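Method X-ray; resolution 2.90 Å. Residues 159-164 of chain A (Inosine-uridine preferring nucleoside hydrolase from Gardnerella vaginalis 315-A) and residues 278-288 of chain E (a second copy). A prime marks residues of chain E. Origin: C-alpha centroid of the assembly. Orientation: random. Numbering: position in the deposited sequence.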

ATOM      1  N   ALA A 159       1.406   8.683   0.648  1.00 22.77           N
ATOM      2  CA  ALA A 159       0.790   7.715   1.552  1.00 23.31           C
ATOM      3  C   ALA A 159       0.542   6.442   0.753  1.00 24.04           C
ATOM      4  O   ALA A 159      -0.226   6.469  -0.206  1.00 24.52           O
ATOM      5  CB  ALA A 159      -0.507   8.250   2.119  1.00 23.73           C
ATOM      6  N   LEU A 160       1.218   5.350   1.120  1.00 24.28           N
ATOM      7  CA  LEU A 160       1.116   4.099   0.371  1.00 25.14           C
ATOM      8  C   LEU A 160      -0.053   3.291   0.876  1.00 26.12           C
ATOM      9  O   LEU A 160      -1.018   3.088   0.147  1.00 26.81           O
ATOM     10  CB  LEU A 160       2.399   3.275   0.478  1.00 25.20           C
ATOM     11  CG  LEU A 160       2.408   1.931  -0.268  1.00 26.30           C
ATOM     12  CD1 LEU A 160       2.202   2.126  -1.752  1.00 26.58           C
ATOM     13  CD2 LEU A 160       3.701   1.188  -0.025  1.00 26.49           C
ATOM     14  N   THR A 161       0.032   2.870   2.139  1.00 26.31           N
ATOM     15  CA  THR A 161      -0.900   1.906   2.712  1.00 27.51           C
ATOM     16  C   THR A 161      -2.073   2.549   3.453  1.00 27.79           C
ATOM     17  O   THR A 161      -2.752   1.874   4.220  1.00 28.84           O
ATOM     18  CB  THR A 161      -0.178   0.971   3.713  1.00 27.95           C
ATOM     19  OG1 THR A 161       0.125   1.692   4.919  1.00 27.41           O
ATOM     20  CG2 THR A 161       1.088   0.405   3.109  1.00 27.79           C
ATOM     21  N   ILE A 162      -2.330   3.834   3.226  1.00 27.06           N
ATOM     22  CA  ILE A 162      -3.285   4.564   4.054  1.00 27.38           C
ATOM     23  C   ILE A 162      -3.896   5.757   3.309  1.00 27.06           C
ATOM     24  O   ILE A 162      -3.448   6.114   2.215  1.00 26.46           O
ATOM     25  CB  ILE A 162      -2.591   4.964   5.391  1.00 26.96           C
ATOM     26  CG1 ILE A 162      -3.469   4.526   6.562  1.00 28.21           C
ATOM     27  CG2 ILE A 162      -2.181   6.450   5.459  1.00 25.93           C
ATOM     28  CD1 ILE A 162      -2.914   4.927   7.908  1.00 28.10           C
ATOM     29  N   HIS A 163      -4.934   6.348   3.890  1.00 27.67           N
ATOM     30  CA  HIS A 163      -5.546   7.550   3.323  1.00 27.57           C
ATOM     31  C   HIS A 163      -4.585   8.732   3.358  1.00 26.37           C
ATOM     32  O   HIS A 163      -3.891   8.959   4.353  1.00 25.93           O
ATOM     33  CB  HIS A 163      -6.811   7.962   4.086  1.00 28.68           C
ATOM     34  CG  HIS A 163      -8.028   7.169   3.736  1.00 30.07           C
ATOM     35  ND1 HIS A 163      -8.660   7.284   2.517  1.00 30.44           N
ATOM     36  CD2 HIS A 163      -8.754   6.276   4.452  1.00 31.37           C
ATOM     37  CE1 HIS A 163      -9.704   6.482   2.487  1.00 31.85           C
ATOM     38  NE2 HIS A 163      -9.775   5.851   3.644  1.00 32.44           N
ATOM     39  N   GLY A 164      -4.565   9.499   2.274  1.00 26.02           N
ATOM     40  CA  GLY A 164      -3.859  10.776   2.231  1.00 25.19           C
ATOM     41  C   GLY A 164      -4.537  11.814   3.113  1.00 25.63           C
ATOM     42  O   GLY A 164      -5.585  11.531   3.722  1.00 26.63           O
TER
ATOM     43  N   GLY E 278     -14.113   0.606  -3.858  1.00 32.14           N
ATOM     44  CA  GLY E 278     -13.613  -0.743  -4.158  1.00 31.58           C
ATOM     45  C   GLY E 278     -12.128  -0.972  -3.923  1.00 31.11           C
ATOM     46  O   GLY E 278     -11.607  -2.055  -4.227  1.00 30.78           O
ATOM     47  N   ARG E 279     -11.449   0.042  -3.389  1.00 31.20           N
ATOM     48  CA  ARG E 279     -10.019  -0.024  -3.103  1.00 30.94           C
ATOM     49  C   ARG E 279      -9.799  -0.627  -1.732  1.00 30.67           C
ATOM     50  O   ARG E 279     -10.503  -0.290  -0.783  1.00 30.88           O
ATOM     51  CB  ARG E 279      -9.395   1.381  -3.193  1.00 31.32           C
ATOM     52  CG  ARG E 279      -8.026   1.580  -2.537  1.00 31.25           C
ATOM     53  CD  ARG E 279      -7.277   2.745  -3.170  1.00 31.73           C
ATOM     54  NE  ARG E 279      -6.503   3.561  -2.234  1.00 31.94           N
ATOM     55  CZ  ARG E 279      -6.996   4.526  -1.449  1.00 32.24           C
ATOM     56  NH1 ARG E 279      -8.291   4.825  -1.428  1.00 32.40           N
ATOM     57  NH2 ARG E 279      -6.173   5.205  -0.657  1.00 32.52           N
ATOM     58  N   THR E 280      -8.822  -1.521  -1.645  1.00 30.39           N
ATOM     59  CA  THR E 280      -8.387  -2.081  -0.378  1.00 30.32           C
ATOM     60  C   THR E 280      -7.275  -1.194   0.163  1.00 30.56           C
ATOM     61  O   THR E 280      -6.275  -0.959  -0.521  1.00 30.62           O
ATOM     62  CB  THR E 280      -7.835  -3.492  -0.584  1.00 30.08           C
ATOM     63  OG1 THR E 280      -6.951  -3.482  -1.710  1.00 30.11           O
ATOM     64  CG2 THR E 280      -8.964  -4.475  -0.849  1.00 29.93           C
ATOM     65  N   ILE E 281      -7.447  -0.700   1.384  1.00 30.85           N
ATOM     66  CA  ILE E 281      -6.536   0.293   1.943  1.00 31.21           C
ATOM     67  C   ILE E 281      -6.605   0.298   3.468  1.00 31.65           C
ATOM     68  O   ILE E 281      -7.629  -0.057   4.038  1.00 31.79           O
ATOM     69  CB  ILE E 281      -6.863   1.694   1.364  1.00 31.46           C
ATOM     70  CG1 ILE E 281      -5.713   2.679   1.591  1.00 31.85           C
ATOM     71  CG2 ILE E 281      -8.178   2.245   1.913  1.00 31.78           C
ATOM     72  CD1 ILE E 281      -4.470   2.362   0.794  1.00 31.78           C
ATOM     73  N   GLY E 282      -5.510   0.677   4.119  1.00 32.03           N
ATOM     74  CA  GLY E 282      -5.470   0.763   5.574  1.00 32.69           C
ATOM     75  C   GLY E 282      -6.387   1.837   6.132  1.00 33.22           C
ATOM     76  O   GLY E 282      -6.515   2.922   5.555  1.00 33.24           O
ATOM     77  N   ASP E 283      -7.035   1.527   7.254  1.00 33.82           N
ATOM     78  CA  ASP E 283      -7.855   2.503   7.955  1.00 34.63           C
ATOM     79  C   ASP E 283      -6.926   3.302   8.844  1.00 35.41           C
ATOM     80  O   ASP E 283      -6.196   2.730   9.660  1.00 35.83           O
ATOM     81  CB  ASP E 283      -8.942   1.825   8.795  1.00 35.22           C
ATOM     82  CG  ASP E 283      -9.936   2.821   9.402  1.00 36.23           C
ATOM     83  OD1 ASP E 283     -10.644   2.442  10.358  1.00 37.14           O
ATOM     84  OD2 ASP E 283     -10.020   3.973   8.931  1.00 36.27           O
ATOM     85  N   VAL E 284      -6.968   4.627   8.680  1.00 35.74           N
ATOM     86  CA  VAL E 284      -6.089   5.531   9.426  1.00 36.56           C
ATOM     87  C   VAL E 284      -6.480   5.501  10.893  1.00 37.79           C
ATOM     88  O   VAL E 284      -5.611   5.449  11.764  1.00 38.50           O
ATOM     89  CB  VAL E 284      -6.160   6.992   8.935  1.00 36.79           C
ATOM     90  CG1 VAL E 284      -5.059   7.836   9.574  1.00 37.57           C
ATOM     91  CG2 VAL E 284      -6.012   7.063   7.426  1.00 35.80           C
ATOM     92  N   THR E 285      -7.789   5.528  11.139  1.00 38.22           N
ATOM     93  CA  THR E 285      -8.370   5.449  12.481  1.00 39.62           C
ATOM     94  C   THR E 285      -7.719   4.385  13.351  1.00 40.01           C
ATOM     95  O   THR E 285      -7.448   4.626  14.527  1.00 41.38           O
ATOM     96  CB  THR E 285      -9.875   5.125  12.416  1.00 39.84           C
ATOM     97  OG1 THR E 285     -10.444   5.736  11.256  1.00 39.12           O
ATOM     98  CG2 THR E 285     -10.599   5.624  13.672  1.00 41.66           C
ATOM     99  N   ARG E 286      -7.468   3.216  12.763  1.00 38.97           N
ATOM    100  CA  ARG E 286      -6.871   2.092  13.482  1.00 39.35           C
ATOM    101  C   ARG E 286      -5.388   1.875  13.117  1.00 38.79           C
ATOM    102  O   ARG E 286      -4.887   0.749  13.188  1.00 38.63           O
ATOM    103  CB  ARG E 286      -7.702   0.817  13.226  1.00 38.89           C
ATOM    104  CG  ARG E 286      -9.215   1.016  13.338  1.00 39.37           C
ATOM    105  CD  ARG E 286      -9.988  -0.283  13.539  1.00 39.52           C
ATOM    106  NE  ARG E 286      -9.719  -1.305  12.519  1.00 38.12           N
ATOM    107  CZ  ARG E 286     -10.194  -1.316  11.269  1.00 36.95           C
ATOM    108  NH1 ARG E 286     -10.979  -0.339  10.805  1.00 36.92           N
ATOM    109  NH2 ARG E 286      -9.866  -2.320  10.456  1.00 35.94           N
ATOM    110  N   LEU E 287      -4.679   2.946  12.754  1.00 38.67           N
ATOM    111  CA  LEU E 287      -3.245   2.852  12.471  1.00 38.43           C
ATOM    112  C   LEU E 287      -2.455   2.776  13.770  1.00 39.83           C
ATOM    113  O   LEU E 287      -1.560   1.935  13.911  1.00 39.95           O
ATOM    114  CB  LEU E 287      -2.753   4.040  11.633  1.00 38.00           C
ATOM    115  CG  LEU E 287      -1.239   4.102  11.361  1.00 38.03           C
ATOM    116  CD1 LEU E 287      -0.734   2.831  10.685  1.00 37.27           C
ATOM    117  CD2 LEU E 287      -0.858   5.319  10.531  1.00 37.78           C
ATOM    118  N   ASN E 288      -2.780   3.669  14.700  1.00 41.04           N
ATOM    119  CA  ASN E 288      -2.100   3.739  16.001  1.00 42.67           C
ATOM    120  C   ASN E 288      -2.569   2.680  17.002  1.00 43.66           C
ATOM    121  O   ASN E 288      -1.915   2.488  18.031  1.00 45.08           O
ATOM    122  CB  ASN E 288      -2.251   5.136  16.605  1.00 43.79           C
ATOM    123  CG  ASN E 288      -1.559   6.203  15.783  1.00 43.17           C
ATOM    124  OD1 ASN E 288      -0.585   5.925  15.079  1.00 42.42           O
ATOM    125  ND2 ASN E 288      -2.064   7.434  15.859  1.00 43.64           N
TER

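Two copies of the hydrolase meet here through a short loop of chain A and a strand of chain E with the turn that follows it. The two stretches bury 422 Å² between them. Most of the contact is apolar packing, with one weak backbone hydrogen bond.

Ala159 is buried but does not touch the chain E stretch. Leu160 is also buried, and its CA-to-CB bond points away from the other chain. It takes part through its backbone: its carbonyl O lies 3.6 Å from Ile281′ CD1.

Thr161 also contributes backbone. Its O accepts the hydrogen bond from Gly282′ N, at 3.0 Å. The angle at the hydrogen is 131°, so the bond is weak. Glycine suits position 282′ because the chains come so close here. A CB on Gly282′ would point toward chain A and sit 2.4 Å from Thr161 O, a clash. The end of Ile281′ fills the space beside this bond. Its CD1 lies 3.6 Å from Thr161 C and 3.6 Å from Ile162 N, so a methyl group covers the chain A backbone.

Ile162 is the centre of the contact, with 106 Å² covered by chain E. Its CA lies 4.6 Å from the CA of Gly282′. The CA-to-CB bond points away, but the end of the side chain comes nearer. Chi1 is -129°, between the usual wells, and chi2 is t. Ile162 CG1 lies 3.6 Å from Gly282′ O and 3.7 Å from Val284′ CG2. Farther out, Ile162 CD1 lies 3.4 Å from Leu287′ CD2 and 3.6 Å from Val284′ CA. A long apolar side chain suits this place: its CG1-CD1 arm reaches both Val284′ and Leu287′. The turn that carries these two residues has a backbone hydrogen bond from Leu287′ N to Val284′ O, at 2.8 Å. The CA-to-CB bond of Asp283′ points away from chain A; its carboxylate braces the same turn, with a salt bridge from its OD1 to Arg286′ NH1 at 2.8 Å and a hydrogen bond to its OD2 from Thr285′ OG1 at 2.9 Å.

His163 is partly exposed and extends the packing. Its CB lies 3.5 Å from Val284′ CG2, and that methyl sits at the edge of the imidazole ring, near its plane. The ring also approaches Ile281′, with His163 NE2 4.3 Å from Ile281′ CG2. Arg279′ is more distant: its NH1 lies 4.5 Å from His163 CE1, with no hydrogen bond between the two residues.

Gly164 makes no contact with the chain E stretch.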